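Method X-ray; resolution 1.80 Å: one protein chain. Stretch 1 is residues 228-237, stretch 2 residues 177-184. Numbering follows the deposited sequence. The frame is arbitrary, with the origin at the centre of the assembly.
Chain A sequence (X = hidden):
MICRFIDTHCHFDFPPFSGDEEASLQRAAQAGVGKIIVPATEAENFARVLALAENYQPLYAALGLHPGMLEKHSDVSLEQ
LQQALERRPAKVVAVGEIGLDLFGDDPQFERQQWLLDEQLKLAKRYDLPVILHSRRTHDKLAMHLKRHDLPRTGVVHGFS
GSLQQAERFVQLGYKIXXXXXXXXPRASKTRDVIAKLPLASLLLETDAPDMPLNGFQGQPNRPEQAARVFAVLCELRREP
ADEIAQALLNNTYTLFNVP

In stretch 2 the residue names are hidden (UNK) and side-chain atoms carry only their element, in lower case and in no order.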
# COMPACT_ATOMS: atom_id res chain seq x y z
N ARG A 228 5.80 1.11 -15.40
CA ARG A 228 5.11 2.11 -16.22
C ARG A 228 4.73 3.31 -15.32
O ARG A 228 4.87 4.48 -15.72
CB ARG A 228 3.89 1.45 -16.85
CG ARG A 228 3.34 2.12 -18.10
CD ARG A 228 2.14 1.33 -18.64
NE ARG A 228 2.51 0.04 -19.23
CZ ARG A 228 3.09 -0.10 -20.42
NH1 ARG A 228 3.37 0.96 -21.17
NH2 ARG A 228 3.37 -1.31 -20.87
N VAL A 229 4.27 3.04 -14.09
CA VAL A 229 3.94 4.14 -13.17
C VAL A 229 5.21 4.97 -13.00
O VAL A 229 5.17 6.19 -13.07
CB VAL A 229 3.50 3.61 -11.78
CG1 VAL A 229 3.33 4.78 -10.75
CG2 VAL A 229 2.21 2.87 -11.91
N PHE A 230 6.34 4.29 -12.83
CA PHE A 230 7.62 4.96 -12.66
C PHE A 230 7.97 5.86 -13.85
O PHE A 230 8.46 6.98 -13.67
CB PHE A 230 8.74 3.92 -12.44
CG PHE A 230 10.13 4.52 -12.42
CD1 PHE A 230 10.59 5.21 -11.30
CD2 PHE A 230 10.96 4.40 -13.52
CE1 PHE A 230 11.86 5.77 -11.27
CE2 PHE A 230 12.23 4.96 -13.51
CZ PHE A 230 12.69 5.65 -12.37
N ALA A 231 7.74 5.36 -15.06
CA ALA A 231 8.05 6.15 -16.26
C ALA A 231 7.23 7.43 -16.22
O ALA A 231 7.72 8.50 -16.55
CB ALA A 231 7.74 5.35 -17.54
N VAL A 232 5.97 7.33 -15.82
CA VAL A 232 5.15 8.52 -15.74
C VAL A 232 5.60 9.44 -14.62
O VAL A 232 5.60 10.67 -14.77
CB VAL A 232 3.69 8.13 -15.56
CG1 VAL A 232 2.82 9.35 -15.33
CG2 VAL A 232 3.22 7.38 -16.81
N LEU A 233 6.00 8.85 -13.49
CA LEU A 233 6.48 9.66 -12.37
C LEU A 233 7.71 10.46 -12.81
O LEU A 233 7.90 11.59 -12.39
CB LEU A 233 6.87 8.77 -11.19
CG LEU A 233 7.44 9.48 -9.95
CD1 LEU A 233 6.40 10.43 -9.37
CD2 LEU A 233 7.86 8.41 -8.88
N CYS A 234 8.55 9.86 -13.64
CA CYS A 234 9.73 10.58 -14.11
C CYS A 234 9.34 11.79 -14.95
O CYS A 234 10.05 12.79 -14.95
CB CYS A 234 10.63 9.67 -14.93
SG CYS A 234 11.45 8.41 -13.97
N GLU A 235 8.23 11.70 -15.66
CA GLU A 235 7.79 12.81 -16.50
C GLU A 235 7.30 13.96 -15.62
O GLU A 235 7.37 15.13 -16.01
CB GLU A 235 6.66 12.36 -17.44
CG GLU A 235 7.11 11.43 -18.57
CD GLU A 235 5.97 10.63 -19.20
OE1 GLU A 235 4.78 10.96 -18.96
OE2 GLU A 235 6.29 9.67 -19.94
N LEU A 236 6.80 13.63 -14.44
CA LEU A 236 6.30 14.64 -13.51
C LEU A 236 7.38 15.30 -12.68
O LEU A 236 7.26 16.47 -12.29
CB LEU A 236 5.32 14.01 -12.53
CG LEU A 236 4.01 13.48 -13.08
CD1 LEU A 236 3.20 12.79 -11.98
CD2 LEU A 236 3.27 14.65 -13.66
N ARG A 237 8.43 14.56 -12.38
CA ARG A 237 9.48 15.08 -11.53
C ARG A 237 10.60 15.77 -12.25
O ARG A 237 10.81 15.54 -13.44
CB ARG A 237 10.08 13.93 -10.73
CG ARG A 237 9.04 13.17 -9.91
CD ARG A 237 8.48 14.07 -8.82
NE ARG A 237 9.53 14.50 -7.89
CZ ARG A 237 9.29 14.90 -6.64
NH1 ARG A 237 8.04 14.91 -6.17
NH2 ARG A 237 10.30 15.31 -5.86
N UNK A 177 1.77 6.66 -1.45
CA UNK A 177 1.92 5.63 -2.46
C UNK A 177 1.53 6.15 -3.84
O UNK A 177 0.44 6.68 -4.04
N UNK A 178 2.44 6.02 -4.79
CA UNK A 178 2.22 6.50 -6.14
C UNK A 178 1.92 5.32 -7.05
O UNK A 178 2.78 4.46 -7.28
c UNK A 178 3.14 7.81 -8.08
c UNK A 178 3.94 8.34 -5.80
c UNK A 178 3.48 7.22 -6.72
N UNK A 179 0.69 5.32 -7.58
CA UNK A 179 0.24 4.26 -8.46
C UNK A 179 -0.42 4.80 -9.73
O UNK A 179 -0.19 5.95 -10.12
N UNK A 180 -1.27 3.97 -10.32
CA UNK A 180 -1.92 4.29 -11.59
C UNK A 180 -2.66 5.60 -11.71
O UNK A 180 -2.93 6.09 -12.83
N UNK A 181 -2.99 6.19 -10.56
CA UNK A 181 -3.71 7.45 -10.55
C UNK A 181 -2.97 8.53 -11.32
O UNK A 181 -3.61 9.38 -11.97
c UNK A 181 -3.91 7.96 -9.11
c UNK A 181 -4.62 9.34 -9.12
o UNK A 181 -4.68 7.01 -8.37
N UNK A 182 -1.64 8.51 -11.29
CA UNK A 182 -0.92 9.56 -11.98
C UNK A 182 -0.89 9.44 -13.50
O UNK A 182 -0.35 10.31 -14.16
c UNK A 182 0.53 10.09 -10.01
c UNK A 182 1.35 7.91 -13.11
c UNK A 182 1.37 8.46 -11.71
c UNK A 182 0.54 9.72 -11.49
N UNK A 183 -1.45 8.34 -14.04
CA UNK A 183 -1.44 8.16 -15.49
C UNK A 183 -2.67 8.75 -16.16
O UNK A 183 -2.80 8.68 -17.39
c UNK A 183 -1.34 6.68 -15.92
o UNK A 183 -2.52 5.98 -15.52
c UNK A 183 -0.11 6.02 -15.33
N UNK A 184 -3.56 9.33 -15.35
CA UNK A 184 -4.81 9.95 -15.81
C UNK A 184 -4.81 11.47 -15.56
O UNK A 184 -5.47 11.94 -14.65
c UNK A 184 -6.01 5.53 -14.61
c UNK A 184 -6.94 7.44 -16.41
c UNK A 184 -5.75 6.89 -14.40
c UNK A 184 -6.22 7.86 -15.30
c UNK A 184 -6.75 5.15 -15.72
o UNK A 184 -7.10 3.84 -15.94
c UNK A 184 -7.21 6.09 -16.62
c UNK A 184 -5.99 9.34 -15.05

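Position 177 carries backbone atoms and no side-chain atoms, so it is Gly177. It lies in the last part of a strand, with phi/psi of -83/125°, and even an ideal CB built on it would find no atom of the helix within 5.5 Å.

Position 178 has three side-chain carbons, one attached to CA and bearing the other two. The CA-to-CB bond points toward the helix, chi1 is t, and one terminal carbon lies 4.0 Å from Val229 CG1 and 4.4 Å from Leu233 CD1. One methyl thus meets two residues that are one helical turn apart. The fork alone would fit valine or threonine; with all three atoms carbon, threonine is excluded and the residue is Val178.

Position 179 again has no side-chain atoms. Its phi/psi is -131/-156°, and its CA is 6.0 Å from the CA of Val229, close enough for main chain to pack directly on a side chain; its carbonyl O lies 3.8 Å from Val229 CG1. It is Gly179.

Position 180 also lacks side-chain atoms, and its N is 4.0 Å from Val229 CG2. It is Gly180. At both Gly179 and Gly180 an ideal CB would point away from the helix, 5.1 Å from Val229 CG2, so the helix itself gives no evident steric reason for glycine.

Position 181 shows one carbon carrying one carbon and one oxygen, the pattern of a beta-branched hydroxyl residue. Its side chain is out of reach of stretch 1. It is Thr181.

Position 182 has four carbons, forked at the first, with one arm two carbons long. Both chi1 and chi2 are p. The end of the longer arm is only 3.0 Å from Val232 CG1, a very tight approach for two methyl carbons; the middle carbon of that arm is 4.3 Å from Val229 CG1, and CB is 4.1 Å from Leu236 CD1. The fork at the first side-chain carbon excludes leucine, which forks at the second, and identifies Ile182.

Position 183 repeats the carbon-plus-oxygen fork. Its CA-to-CB bond points sideways, and its terminal carbon is 3.9 Å from Val232 CG2. It is Thr183, and its OG1 donates to Gly180 O at 2.7 Å. The backbone bond from Thr183 N to the same Gly180 O, 3.0 Å, is the i to i-3 bond of the 3-10 segment, so Gly180 O accepts from both groups of Thr183.

Position 184 has one carbon leading to a six-carbon ring that bears an oxygen, and its side chain is out of reach of stretch 1; hence Tyr184.

The contact is apolar packing, without a hydrogen bond between the stretches, and buries 348 Å² over both sides. Val229, Val232 and Leu236 point toward stretch 2, while the CA-to-CB bond of Leu233 runs sideways, yet its CD1 reaches Val178 CG1. Their spacing of three to four residues puts them along one side of a helix whose backbone bonds, such as Leu233 N to Val229 O at 2.8 Å, are satisfied internally. Val178 and Ile182 supply the main apolar surface opposite, and the glycines between them bring main chain up to Val229.

Stretch 2 (177-184) GVGGTITY
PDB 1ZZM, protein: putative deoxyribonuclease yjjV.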